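Local coordinates for T9SS C-terminal target domain-containing protein (PDB 5JVK) that probably hydrolyses O-glycosidic bonds as a family 39 glycoside hydrolase of the gut symbiont Bacteroides cellulosilyticus, at residues D232-L237 with V279-G284; V239-V244 with I251-G256. All blocks are in the same frame, centred on the assembly; numbering follows the deposited sequence.

In the fold
Both contacts use helix 229-247, which packs on the outside of an eight-stranded parallel beta/alpha barrel. In contact 1 its first half meets the loop that leads into strand 284-287. In contact 2 its second half meets strand 252-255, the next strand in the chain, and its lead-in. The two centres lie about 7 Å apart. Asp-283 of contact 1 joins them through hydrogen bonds to contact 2: OD1 of Asp-283 is 2.7 Å from OH of Tyr-241, and OD2 of Asp-283 is 2.8 Å from N of Leu-253. Both contacts take in the N-terminal ends of these strands; in barrel glycoside hydrolases the active site lies at the opposite, C-terminal ends.

Contact 1. Residues D232-L237 with V279-G284; sequences DYLPLL and VDFQDG
Leu-237 leans on the backbone of Phe-281, and this is the tight part of the contact. Leu-237 CG lies 3.3 Å from the carbonyl O of Phe-281, and Leu-237 CD1 is 3.4 Å from the same oxygen. The second methyl points to the next residue: Leu-237 CD2 meets Gln-282 CG at 3.5 Å. This methyl is also near the oxygen, with Leu-237 CD2 3.7 Å from Phe-281 O, but it lies closer to the glutamine chain. The side chain can reach both because its CG is anti to the backbone N (chi1 -172°), and the chains of Leu-237 and Gln-282 then run crosswise. Within the helix, Leu-237 CD2 also sits in plane at the edge of the Tyr-233 ring. Beyond the two segments, Leu-237 touches Leu-253 and Ser-255 of strand 252-255.

The side toward Leu-234 is looser. Phe-281 sends its CB toward the helix, with Leu-237 CG 4.1 Å from Phe-281 CB. Its ring then turns away, with CG beside the backbone N (chi1 -59°). Leu-234 CD1 grazes it obliquely, 4.4 Å from Phe-281 CD2. Phe-281 remains partly exposed, whereas Leu-234, Leu-237 and Gln-282 are buried.

An alanine in place of Leu-237 would remove CG and both methyls, and is likely to leave the Gln-282 CG and the Phe-281 carbonyl without their packing partner and open a gap between helix and loop.

The contact joins helix 229-247 to the loop after helix 270-275, just before strand 284-287. It is mainly carbon against carbon, the aliphatic part of Gln-282 included, or carbon against the Phe-281 carbonyl oxygen. This chemistry implies that shape and burial hold the loop here, while polar anchorage comes from Asp-283 next door, which binds Lys-245 and strand 252-255.

Contact 2. Residues V239-V244 with I251-G256; sequences VVYPTV and ITLISG
Leu-253 of strand 252-255 packs against Tyr-241 of helix 229-247, and Ile-251, just before the strand, meets Val-244. The two elements complete the beta-alpha-beta unit of strand 217-220, helix 229-247 and strand 252-255, one of the repeated steps of the beta/alpha barrel.

Leu-253 has the largest buried surface of the contact. Its CB is 3.9 Å from Tyr-241 CD1 and its CG is 4.0 Å from the same ring atom. The leucine meets the ring at its edge, near the ring plane, and not over a face. The tyrosine and leucine side chains run alongside each other in antiparallel senses. Tyr-241 CG is anti to the backbone N (chi1 -176°), which swings the ring across toward Leu-253 and the loop beyond it. Its hydroxyl thereby passes the leucine and reaches Asp-283 in that loop. Leu-253 also touches Leu-237, one turn before Tyr-241.

Val-244 is buried and points toward the strand. It also packs on Val-208 of helix 194-211. Its partner across the contact is Ile-251. The valine and isoleucine chains meet nearly perpendicular, and Val-244 CG1 lies 3.4 Å from Ile-251 CD1.

Contact 1. Residues D232-L237 with V279-G284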
loop_
_atom_site.group_PDB
_atom_site.type_symbol
_atom_site.label_atom_id
_atom_site.label_comp_id
_atom_site.label_asym_id
_atom_site.label_seq_id
_atom_site.Cartn_x
_atom_site.Cartn_y
_atom_site.Cartn_z
ATOM N N ASP A 232 -11.924 26.069 10.985
ATOM C CA ASP A 232 -10.456 26.038 11.128
ATOM C C ASP A 232 -9.727 25.702 9.828
ATOM O O ASP A 232 -8.831 26.444 9.412
ATOM C CB ASP A 232 -10.040 25.042 12.220
ATOM C CG ASP A 232 -10.571 25.416 13.600
ATOM O OD1 ASP A 232 -10.769 26.619 13.880
ATOM O OD2 ASP A 232 -10.784 24.494 14.415
ATOM N N TYR A 233 -10.107 24.595 9.192
ATOM C CA TYR A 233 -9.382 24.089 8.019
ATOM C C TYR A 233 -9.582 24.942 6.760
ATOM O O TYR A 233 -8.609 25.281 6.090
ATOM C CB TYR A 233 -9.759 22.630 7.728
ATOM C CG TYR A 233 -8.793 21.938 6.790
ATOM C CD1 TYR A 233 -7.762 21.134 7.283
ATOM C CD2 TYR A 233 -8.900 22.094 5.407
ATOM C CE1 TYR A 233 -6.872 20.504 6.425
ATOM C CE2 TYR A 233 -8.013 21.474 4.544
ATOM C CZ TYR A 233 -7.002 20.683 5.057
ATOM O OH TYR A 233 -6.135 20.059 4.197
ATOM N N LEU A 234 -10.830 25.274 6.438
ATOM C CA LEU A 234 -11.135 26.010 5.201
ATOM C C LEU A 234 -10.469 27.401 5.112
ATOM O O LEU A 234 -10.014 27.781 4.033
ATOM C CB LEU A 234 -12.656 26.095 4.971
ATOM C CG LEU A 234 -13.177 26.763 3.690
ATOM C CD1 LEU A 234 -12.519 26.203 2.435
ATOM C CD2 LEU A 234 -14.687 26.605 3.605
ATOM N N PRO A 235 -10.407 28.159 6.231
ATOM C CA PRO A 235 -9.606 29.389 6.234
ATOM C C PRO A 235 -8.140 29.195 5.850
ATOM O O PRO A 235 -7.624 29.953 5.029
ATOM C CB PRO A 235 -9.720 29.867 7.682
ATOM C CG PRO A 235 -11.083 29.439 8.085
ATOM C CD PRO A 235 -11.348 28.140 7.368
ATOM N N LEU A 236 -7.487 28.195 6.440
ATOM C CA LEU A 236 -6.104 27.854 6.092
ATOM C C LEU A 236 -6.002 27.470 4.615
ATOM O O LEU A 236 -5.098 27.919 3.913
ATOM C CB LEU A 236 -5.589 26.717 6.991
ATOM C CG LEU A 236 -4.154 26.172 6.857
ATOM C CD1 LEU A 236 -3.994 25.240 5.671
ATOM C CD2 LEU A 236 -3.113 27.278 6.777
ATOM N N LEU A 237 -6.944 26.650 4.158
ATOM C CA LEU A 237 -6.984 26.170 2.775
ATOM C C LEU A 237 -7.183 27.295 1.748
ATOM O O LEU A 237 -6.595 27.252 0.663
ATOM C CB LEU A 237 -8.096 25.122 2.635
ATOM C CG LEU A 237 -8.250 24.326 1.339
ATOM C CD1 LEU A 237 -6.984 23.537 1.025
ATOM C CD2 LEU A 237 -9.473 23.412 1.437
ATOM N N VAL A 279 -15.657 24.270 -2.400
ATOM C CA VAL A 279 -15.268 23.292 -3.433
ATOM C C VAL A 279 -14.058 23.694 -4.299
ATOM O O VAL A 279 -13.236 22.836 -4.640
ATOM C CB VAL A 279 -16.473 22.921 -4.347
ATOM C CG1 VAL A 279 -16.911 24.093 -5.222
ATOM C CG2 VAL A 279 -16.159 21.699 -5.203
ATOM N N ASP A 280 -13.950 24.982 -4.634
ATOM C CA ASP A 280 -12.890 25.481 -5.534
ATOM C C ASP A 280 -11.488 25.514 -4.932
ATOM O O ASP A 280 -10.507 25.578 -5.676
ATOM C CB ASP A 280 -13.221 26.890 -6.047
ATOM C CG ASP A 280 -14.394 26.908 -6.997
ATOM O OD1 ASP A 280 -14.427 26.081 -7.934
ATOM O OD2 ASP A 280 -15.282 27.764 -6.818
ATOM N N PHE A 281 -11.384 25.470 -3.604
ATOM C CA PHE A 281 -10.090 25.613 -2.924
ATOM C C PHE A 281 -9.307 24.301 -2.753
ATOM O O PHE A 281 -8.343 24.246 -1.981
ATOM C CB PHE A 281 -10.293 26.343 -1.588
ATOM C CG PHE A 281 -10.895 27.712 -1.754
ATOM C CD1 PHE A 281 -10.094 28.802 -2.094
ATOM C CD2 PHE A 281 -12.265 27.908 -1.619
ATOM C CE1 PHE A 281 -10.646 30.065 -2.272
ATOM C CE2 PHE A 281 -12.824 29.168 -1.797
ATOM C CZ PHE A 281 -12.014 30.249 -2.121
ATOM N N GLN A 282 -9.726 23.248 -3.467
ATOM C CA GLN A 282 -8.945 22.015 -3.608
ATOM C C GLN A 282 -9.009 21.475 -5.034
ATOM O O GLN A 282 -9.911 21.814 -5.807
ATOM C CB GLN A 282 -9.459 20.907 -2.683
ATOM C CG GLN A 282 -9.933 21.346 -1.311
ATOM C CD GLN A 282 -11.434 21.285 -1.133
ATOM O OE1 GLN A 282 -12.201 21.718 -1.995
ATOM N NE2 GLN A 282 -11.863 20.749 -0.001
ATOM N N ASP A 283 -8.034 20.630 -5.357
ATOM C CA ASP A 283 -8.090 19.754 -6.527
ATOM C C ASP A 283 -8.629 18.368 -6.143
ATOM O O ASP A 283 -9.181 17.655 -6.982
ATOM C CB ASP A 283 -6.701 19.629 -7.154
ATOM C CG ASP A 283 -6.094 20.976 -7.505
ATOM O OD1 ASP A 283 -6.814 21.838 -8.046
ATOM O OD2 ASP A 283 -4.892 21.176 -7.231
ATOM N N GLY A 284 -8.455 17.988 -4.879
ATOM C CA GLY A 284 -9.025 16.754 -4.353
ATOM C C GLY A 284 -8.957 16.711 -2.839
ATOM O O GLY A 284 -8.429 17.635 -2.214
#

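Contact 2. Residues V239-V244 with I251-G256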
loop_
_atom_site.group_PDB
_atom_site.type_symbol
_atom_site.label_atom_id
_atom_site.label_comp_id
_atom_site.label_asym_id
_atom_site.label_seq_id
_atom_site.Cartn_x
_atom_site.Cartn_y
_atom_site.Cartn_z
ATOM N N VAL A 239 -6.058 30.305 1.903
ATOM C CA VAL A 239 -4.768 30.984 1.739
ATOM C C VAL A 239 -3.770 30.071 1.014
ATOM O O VAL A 239 -3.103 30.511 0.079
ATOM C CB VAL A 239 -4.183 31.440 3.102
ATOM C CG1 VAL A 239 -2.841 32.146 2.920
ATOM C CG2 VAL A 239 -5.169 32.348 3.831
ATOM N N VAL A 240 -3.681 28.809 1.443
ATOM C CA VAL A 240 -2.698 27.850 0.899
ATOM C C VAL A 240 -2.913 27.526 -0.586
ATOM O O VAL A 240 -1.946 27.475 -1.346
ATOM C CB VAL A 240 -2.656 26.536 1.733
ATOM C CG1 VAL A 240 -1.833 25.446 1.047
ATOM C CG2 VAL A 240 -2.087 26.811 3.117
ATOM N N TYR A 241 -4.163 27.307 -0.991
ATOM C CA TYR A 241 -4.458 26.863 -2.360
ATOM C C TYR A 241 -3.994 27.844 -3.450
ATOM O O TYR A 241 -3.263 27.433 -4.350
ATOM C CB TYR A 241 -5.941 26.502 -2.525
ATOM C CG TYR A 241 -6.290 25.947 -3.890
ATOM C CD1 TYR A 241 -6.027 24.612 -4.214
ATOM C CD2 TYR A 241 -6.886 26.753 -4.861
ATOM C CE1 TYR A 241 -6.350 24.098 -5.465
ATOM C CE2 TYR A 241 -7.210 26.248 -6.115
ATOM C CZ TYR A 241 -6.941 24.921 -6.412
ATOM O OH TYR A 241 -7.263 24.427 -7.651
ATOM N N PRO A 242 -4.397 29.132 -3.373
ATOM C CA PRO A 242 -3.894 30.080 -4.382
ATOM C C PRO A 242 -2.382 30.342 -4.298
ATOM O O PRO A 242 -1.738 30.472 -5.337
ATOM C CB PRO A 242 -4.691 31.363 -4.100
ATOM C CG PRO A 242 -5.124 31.238 -2.682
ATOM C CD PRO A 242 -5.364 29.777 -2.464
ATOM N N THR A 243 -1.837 30.409 -3.081
ATOM C CA THR A 243 -0.390 30.589 -2.867
ATOM C C THR A 243 0.444 29.486 -3.526
ATOM O O THR A 243 1.475 29.767 -4.142
ATOM C CB THR A 243 -0.032 30.614 -1.362
ATOM O OG1 THR A 243 -0.897 31.519 -0.669
ATOM C CG2 THR A 243 1.412 31.053 -1.143
ATOM N N VAL A 244 -0.009 28.243 -3.388
ATOM C CA VAL A 244 0.716 27.081 -3.908
ATOM C C VAL A 244 0.492 26.881 -5.415
ATOM O O VAL A 244 1.442 26.599 -6.143
ATOM C CB VAL A 244 0.345 25.800 -3.123
ATOM C CG1 VAL A 244 0.958 24.569 -3.768
ATOM C CG2 VAL A 244 0.807 25.905 -1.674
ATOM N N ILE A 251 0.242 20.772 -10.031
ATOM C CA ILE A 251 0.050 19.857 -8.894
ATOM C C ILE A 251 -1.430 19.575 -8.622
ATOM O O ILE A 251 -2.316 20.299 -9.091
ATOM C CB ILE A 251 0.708 20.352 -7.575
ATOM C CG1 ILE A 251 -0.022 21.568 -6.977
ATOM C CG2 ILE A 251 2.185 20.658 -7.783
ATOM C CD1 ILE A 251 0.250 21.757 -5.503
ATOM N N THR A 252 -1.668 18.515 -7.855
ATOM C CA THR A 252 -2.968 18.238 -7.258
ATOM C C THR A 252 -2.845 18.536 -5.764
ATOM O O THR A 252 -2.178 17.798 -5.030
ATOM C CB THR A 252 -3.381 16.775 -7.490
ATOM O OG1 THR A 252 -3.286 16.474 -8.885
ATOM C CG2 THR A 252 -4.811 16.526 -7.030
ATOM N N LEU A 253 -3.447 19.645 -5.334
ATOM C CA LEU A 253 -3.502 20.008 -3.918
ATOM C C LEU A 253 -4.623 19.217 -3.252
ATOM O O LEU A 253 -5.790 19.351 -3.632
ATOM C CB LEU A 253 -3.724 21.516 -3.752
ATOM C CG LEU A 253 -3.516 22.162 -2.369
ATOM C CD1 LEU A 253 -4.650 21.852 -1.393
ATOM C CD2 LEU A 253 -2.167 21.779 -1.766
ATOM N N ILE A 254 -4.258 18.409 -2.254
ATOM C CA ILE A 254 -5.172 17.459 -1.616
ATOM C C ILE A 254 -5.480 17.887 -0.176
ATOM O O ILE A 254 -4.576 17.977 0.654
ATOM C CB ILE A 254 -4.583 16.027 -1.636
ATOM C CG1 ILE A 254 -4.325 15.580 -3.085
ATOM C CG2 ILE A 254 -5.518 15.045 -0.930
ATOM C CD1 ILE A 254 -3.401 14.387 -3.212
ATOM N N SER A 255 -6.759 18.136 0.108
ATOM C CA SER A 255 -7.216 18.548 1.442
ATOM C C SER A 255 -7.737 17.368 2.264
ATOM O O SER A 255 -7.734 16.230 1.795
ATOM C CB SER A 255 -8.325 19.578 1.299
ATOM O OG SER A 255 -9.476 18.980 0.726
ATOM N N GLY A 256 -8.186 17.647 3.488
ATOM C CA GLY A 256 -8.781 16.640 4.361
ATOM C C GLY A 256 -7.755 15.972 5.248
ATOM O O GLY A 256 -7.847 16.046 6.476
#